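Local atomic coordinates of racemase (Pseudovibrio sp. JE062, PDB entry 3MKC), a protein that is a member of the enolase superfamily, with a mandelate racemase-like N-terminal domain and a C-terminal barrel domain. Residues V9-S14 with T37-V42; V156-Y161 with A192-E197. All coordinates share one frame; numbering follows the deposited sequence.

Contact 1: V9-S14 with T37-V42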
loop_
_atom_site.group_PDB
_atom_site.type_symbol
_atom_site.label_atom_id
_atom_site.label_comp_id
_atom_site.label_asym_id
_atom_site.label_seq_id
_atom_site.Cartn_x
_atom_site.Cartn_y
_atom_site.Cartn_z
ATOM N N VAL A 9 13.286 1.928 25.742
ATOM C CA VAL A 9 13.809 2.156 24.399
ATOM C C VAL A 9 15.157 1.454 24.334
ATOM O O VAL A 9 16.203 2.070 24.537
ATOM C CB VAL A 9 13.979 3.660 24.121
ATOM C CG1 VAL A 9 14.406 3.884 22.683
ATOM C CG2 VAL A 9 12.679 4.375 24.400
ATOM N N ALA A 10 15.119 0.153 24.071
ATOM C CA ALA A 10 16.329 -0.665 24.005
ATOM C C ALA A 10 16.795 -0.864 22.570
ATOM O O ALA A 10 15.998 -0.790 21.639
ATOM C CB ALA A 10 16.075 -2.012 24.660
ATOM N N PRO A 11 18.094 -1.157 22.381
ATOM C CA PRO A 11 18.665 -1.366 21.047
ATOM C C PRO A 11 18.112 -2.589 20.339
ATOM O O PRO A 11 17.674 -3.553 20.973
ATOM C CB PRO A 11 20.166 -1.516 21.320
ATOM C CG PRO A 11 20.361 -0.886 22.681
ATOM C CD PRO A 11 19.128 -1.323 23.413
ATOM N N ILE A 12 18.144 -2.544 19.013
ATOM C CA ILE A 12 17.682 -3.652 18.191
ATOM C C ILE A 12 18.689 -4.790 18.341
ATOM O O ILE A 12 19.894 -4.575 18.223
ATOM C CB ILE A 12 17.604 -3.232 16.706
ATOM C CG1 ILE A 12 16.524 -2.167 16.534
ATOM C CG2 ILE A 12 17.344 -4.448 15.823
ATOM C CD1 ILE A 12 16.420 -1.622 15.125
ATOM N N LYS A 13 18.194 -5.993 18.610
ATOM C CA LYS A 13 19.072 -7.146 18.772
ATOM C C LYS A 13 19.130 -7.996 17.507
ATOM O O LYS A 13 20.192 -8.497 17.129
ATOM C CB LYS A 13 18.598 -8.006 19.945
ATOM C CG LYS A 13 19.437 -9.257 20.174
ATOM C CD LYS A 13 18.922 -10.031 21.372
ATOM C CE LYS A 13 19.712 -11.303 21.612
ATOM N NZ LYS A 13 19.268 -11.946 22.882
ATOM N N SER A 14 17.989 -8.159 16.848
ATOM C CA SER A 14 17.954 -8.965 15.639
ATOM C C SER A 14 16.857 -8.550 14.673
ATOM O O SER A 14 15.879 -7.900 15.047
ATOM C CB SER A 14 17.769 -10.444 15.993
ATOM O OG SER A 14 16.462 -10.693 16.493
ATOM N N THR A 37 13.515 -7.523 16.677
ATOM C CA THR A 37 13.470 -7.760 18.111
ATOM C C THR A 37 14.511 -6.949 18.867
ATOM O O THR A 37 15.654 -6.846 18.427
ATOM C CB THR A 37 13.698 -9.247 18.400
ATOM O OG1 THR A 37 12.832 -10.026 17.564
ATOM C CG2 THR A 37 13.404 -9.558 19.864
ATOM N N ASP A 38 14.123 -6.369 20.001
ATOM C CA ASP A 38 15.084 -5.593 20.777
ATOM C C ASP A 38 15.742 -6.473 21.835
ATOM O O ASP A 38 15.408 -7.648 21.971
ATOM C CB ASP A 38 14.437 -4.349 21.413
ATOM C CG ASP A 38 13.496 -4.675 22.564
ATOM O OD1 ASP A 38 13.570 -5.788 23.122
ATOM O OD2 ASP A 38 12.687 -3.790 22.923
ATOM N N GLU A 39 16.676 -5.900 22.581
ATOM C CA GLU A 39 17.408 -6.651 23.590
ATOM C C GLU A 39 16.579 -7.110 24.771
ATOM O O GLU A 39 17.065 -7.868 25.605
ATOM C CB GLU A 39 18.602 -5.836 24.074
ATOM C CG GLU A 39 19.415 -5.280 22.925
ATOM C CD GLU A 39 20.879 -5.098 23.251
ATOM O OE1 GLU A 39 21.203 -4.278 24.137
ATOM O OE2 GLU A 39 21.705 -5.786 22.609
ATOM N N ASN A 40 15.334 -6.656 24.851
ATOM C CA ASN A 40 14.459 -7.062 25.942
ATOM C C ASN A 40 13.441 -8.088 25.467
ATOM O O ASN A 40 12.601 -8.540 26.241
ATOM C CB ASN A 40 13.727 -5.855 26.549
ATOM C CG ASN A 40 14.648 -4.958 27.357
ATOM O OD1 ASN A 40 15.499 -5.437 28.105
ATOM N ND2 ASN A 40 14.468 -3.651 27.226
ATOM N N GLY A 41 13.515 -8.452 24.191
ATOM C CA GLY A 41 12.591 -9.435 23.649
ATOM C C GLY A 41 11.345 -8.858 23.001
ATOM O O GLY A 41 10.510 -9.598 22.480
ATOM N N VAL A 42 11.199 -7.541 23.042
ATOM C CA VAL A 42 10.042 -6.902 22.428
ATOM C C VAL A 42 10.305 -6.869 20.931
ATOM O O VAL A 42 11.442 -6.672 20.507
ATOM C CB VAL A 42 9.863 -5.461 22.934
ATOM C CG1 VAL A 42 8.599 -4.860 22.347
ATOM C CG2 VAL A 42 9.797 -5.450 24.457
HETATM O O HOH W 1 14.027 -10.554 15.351
#

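Contact 2: V156-Y161 with A192-E197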
loop_
_atom_site.group_PDB
_atom_site.type_symbol
_atom_site.label_atom_id
_atom_site.label_comp_id
_atom_site.label_asym_id
_atom_site.label_seq_id
_atom_site.Cartn_x
_atom_site.Cartn_y
_atom_site.Cartn_z
ATOM N N VAL A 156 -20.257 -12.067 -17.823
ATOM C CA VAL A 156 -19.723 -12.799 -16.682
ATOM C C VAL A 156 -19.041 -11.879 -15.678
ATOM O O VAL A 156 -19.212 -12.025 -14.468
ATOM C CB VAL A 156 -18.712 -13.865 -17.142
ATOM C CG1 VAL A 156 -18.054 -14.525 -15.929
ATOM C CG2 VAL A 156 -19.418 -14.908 -18.003
ATOM N N ALA A 157 -18.258 -10.933 -16.181
ATOM C CA ALA A 157 -17.562 -10.000 -15.310
ATOM C C ALA A 157 -18.565 -9.175 -14.508
ATOM O O ALA A 157 -18.436 -9.026 -13.293
ATOM C CB ALA A 157 -16.673 -9.083 -16.137
ATOM N N ILE A 158 -19.568 -8.646 -15.200
ATOM C CA ILE A 158 -20.589 -7.826 -14.565
ATOM C C ILE A 158 -21.347 -8.591 -13.488
ATOM O O ILE A 158 -21.433 -8.142 -12.344
ATOM C CB ILE A 158 -21.581 -7.292 -15.617
ATOM C CG1 ILE A 158 -20.847 -6.335 -16.563
ATOM C CG2 ILE A 158 -22.755 -6.604 -14.937
ATOM C CD1 ILE A 158 -21.687 -5.826 -17.713
ATOM N N LYS A 159 -21.895 -9.746 -13.851
ATOM C CA LYS A 159 -22.647 -10.561 -12.907
ATOM C C LYS A 159 -21.812 -10.813 -11.661
ATOM O O LYS A 159 -22.315 -10.731 -10.541
ATOM C CB LYS A 159 -23.045 -11.887 -13.555
ATOM N N GLY A 160 -20.531 -11.109 -11.863
ATOM C CA GLY A 160 -19.644 -11.368 -10.741
ATOM C C GLY A 160 -19.449 -10.183 -9.810
ATOM O O GLY A 160 -19.333 -10.345 -8.591
ATOM N N TYR A 161 -19.402 -8.982 -10.373
ATOM C CA TYR A 161 -19.216 -7.787 -9.564
ATOM C C TYR A 161 -20.482 -7.365 -8.822
ATOM O O TYR A 161 -20.418 -6.907 -7.682
ATOM C CB TYR A 161 -18.728 -6.630 -10.445
ATOM C CG TYR A 161 -17.239 -6.390 -10.366
ATOM C CD1 TYR A 161 -16.665 -5.816 -9.230
ATOM C CD2 TYR A 161 -16.398 -6.762 -11.412
ATOM C CE1 TYR A 161 -15.285 -5.620 -9.136
ATOM C CE2 TYR A 161 -15.019 -6.571 -11.331
ATOM C CZ TYR A 161 -14.472 -6.002 -10.189
ATOM O OH TYR A 161 -13.107 -5.831 -10.100
ATOM N N ALA A 192 -16.025 0.896 -21.880
ATOM C CA ALA A 192 -16.867 2.019 -21.496
ATOM C C ALA A 192 -18.236 1.485 -21.080
ATOM O O ALA A 192 -18.813 1.923 -20.085
ATOM C CB ALA A 192 -17.010 2.985 -22.650
ATOM N N TYR A 193 -18.744 0.537 -21.860
ATOM C CA TYR A 193 -20.038 -0.084 -21.595
ATOM C C TYR A 193 -19.990 -0.732 -20.220
ATOM O O TYR A 193 -20.876 -0.536 -19.384
ATOM C CB TYR A 193 -20.330 -1.152 -22.657
ATOM C CG TYR A 193 -21.476 -2.065 -22.289
ATOM C CD1 TYR A 193 -22.790 -1.603 -22.303
ATOM C CD2 TYR A 193 -21.240 -3.375 -21.881
ATOM C CE1 TYR A 193 -23.846 -2.425 -21.916
ATOM C CE2 TYR A 193 -22.289 -4.208 -21.487
ATOM C CZ TYR A 193 -23.586 -3.723 -21.508
ATOM O OH TYR A 193 -24.626 -4.530 -21.111
ATOM N N TYR A 194 -18.931 -1.500 -20.005
ATOM C CA TYR A 194 -18.684 -2.210 -18.758
ATOM C C TYR A 194 -18.770 -1.293 -17.541
ATOM O O TYR A 194 -19.523 -1.550 -16.600
ATOM C CB TYR A 194 -17.295 -2.843 -18.844
ATOM C CG TYR A 194 -16.782 -3.520 -17.599
ATOM C CD1 TYR A 194 -17.410 -4.648 -17.082
ATOM C CD2 TYR A 194 -15.619 -3.069 -16.974
ATOM C CE1 TYR A 194 -16.887 -5.318 -15.978
ATOM C CE2 TYR A 194 -15.090 -3.730 -15.876
ATOM C CZ TYR A 194 -15.725 -4.852 -15.383
ATOM O OH TYR A 194 -15.190 -5.512 -14.305
ATOM N N LEU A 195 -17.988 -0.222 -17.563
ATOM C CA LEU A 195 -17.965 0.712 -16.455
ATOM C C LEU A 195 -19.309 1.396 -16.281
ATOM O O LEU A 195 -19.687 1.753 -15.175
ATOM C CB LEU A 195 -16.855 1.741 -16.672
ATOM C CG LEU A 195 -15.453 1.122 -16.753
ATOM C CD1 LEU A 195 -14.414 2.218 -16.974
ATOM C CD2 LEU A 195 -15.147 0.363 -15.468
ATOM N N ARG A 196 -20.037 1.578 -17.375
ATOM C CA ARG A 196 -21.341 2.211 -17.284
ATOM C C ARG A 196 -22.311 1.282 -16.568
ATOM O O ARG A 196 -23.163 1.729 -15.793
ATOM C CB ARG A 196 -21.867 2.550 -18.677
ATOM C CG ARG A 196 -21.251 3.803 -19.257
ATOM C CD ARG A 196 -21.659 4.032 -20.704
ATOM N NE ARG A 196 -21.156 5.315 -21.177
ATOM C CZ ARG A 196 -21.507 6.478 -20.643
ATOM N NH1 ARG A 196 -22.364 6.507 -19.631
ATOM N NH2 ARG A 196 -20.992 7.611 -21.103
ATOM N N GLU A 197 -22.175 -0.016 -16.819
ATOM C CA GLU A 197 -23.057 -0.992 -16.186
ATOM C C GLU A 197 -22.751 -1.124 -14.704
ATOM O O GLU A 197 -23.663 -1.212 -13.884
ATOM C CB GLU A 197 -22.930 -2.357 -16.869
ATOM C CG GLU A 197 -23.390 -2.347 -18.312
ATOM C CD GLU A 197 -24.819 -1.858 -18.462
ATOM O OE1 GLU A 197 -25.739 -2.549 -17.975
ATOM O OE2 GLU A 197 -25.019 -0.779 -19.062
#

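Contact 1: V9-S14 with T37-V42
A classic beta bulge joins Lys13 and Ser14 to Thr37 where strands 12-22 and 29-38 run antiparallel, in the three-stranded sheet of the N-terminal domain of this enolase-superfamily protein. Thr37 O takes two backbone donors: Lys13 N at 2.7 Å, in the carbonyl plane, and Ser14 N at 3.1 Å, tilted 17° from it. Thr37 N returns a bond to Ser14 O, which completes the hydrogen-bonded pair. One residue of register is lost here, since Ile12 already stands opposite Asp38 in a non-hydrogen-bonded pair. On the face that Ser14 and Thr37 share, water 1 bridges their hydroxyls, 2.7 Å from Ser14 OG and 2.6 Å from Thr37 OG1.

Asp38 to Gly41 form a type I beta turn. Glu39 N bonds to Pro11 O at 3.0 Å, nearly in line with the carbonyl bond. The Glu39 side chain crosses the proline ring obliquely, with OE1 beside Pro11 CD and CG. Ala10 meets the turn too, its CB 3.4 Å from Asn40 ND2. Around the contact, Gln121 of helix 102-122 gives hydrogen bonds to both Ala10 O and Asp38 OD2, tying the two segments to that helix; Ile12 packs on Leu114 of the same helix.

Asp38 holds the turn from within: CG sits between the backbone N and the carbonyl carbon (chi1 72°), and OD1 makes an Asx turn by accepting Asn40 N at 2.6 Å. Val42 N reaches Asp38 OD1 from the other face of the carboxylate, at 2.9 Å.

Contact 2: V156-Y161 with A192-E197
CG of Tyr194 anti to its backbone N (chi1 174°) and CG1 of Ile158 anti to its carbonyl carbon (chi1 -65°) set these two atoms on the interface between helices 154-170 and 188-202. There the two side chains slide past each other in opposite directions. Ile158 CG1 lies at the edge of the Tyr194 ring, near its plane, 3.9 Å from CD1. Farther round the same ring, Ala157 CB approaches Tyr194 CE1 obliquely, at 3.8 Å. The terminal CD1 of Ile158 goes on to Glu197, 3.8 Å from CB and about as near to CG. Ile158 CD1 also touches Tyr193 CE2, at 4.2 Å. Within its own helix Glu197 puts CG 3.5 Å above the plane of the Tyr193 ring, offset toward the rim; Ile158, Tyr193 and Glu197 thus cluster on the more exposed side of the interface.

On the buried side, Tyr161 and Tyr194 cross at about a right angle. Tyr194 OH is 3.2 Å from Tyr161 CE2, while its polar partner is Cys179 O. Tyr161 OH in turn bonds to Leu144 O and Cys179 N, so both buried phenols are satisfied by backbone.

The axes of the short segments approach to 10.5 Å and cross at -21°, consistent with neighbouring helices on the outside of the enolase-superfamily barrel. Helix 154-170, strand 175-179 and helix 188-202 are successive parts of it. The strand ends at Cys179, where both tyrosines arrive; Trp186 touches Ala157 and meets the Tyr194 ring, and Leu195 packs inward on strand 207-211.

Contacts 1 and 2 flank the middle of the molecule, about 51 Å apart between their own centres, and share no element. Each is partly buried, mixing buried residues with exposed ones. The 9-14/37-42 pair joins strands of one hairpin in the N-terminal domain, and its cohesion is largely polar: backbone bonds, a bridging water and a carboxylate that organises a turn. In contact 2 the partners are two helices of the barrel domain, meeting across the segments through apolar carbons and ring surfaces, with the polar groups of the buried tyrosines turned to backbone elsewhere. The first is complete before the chain reaches the second.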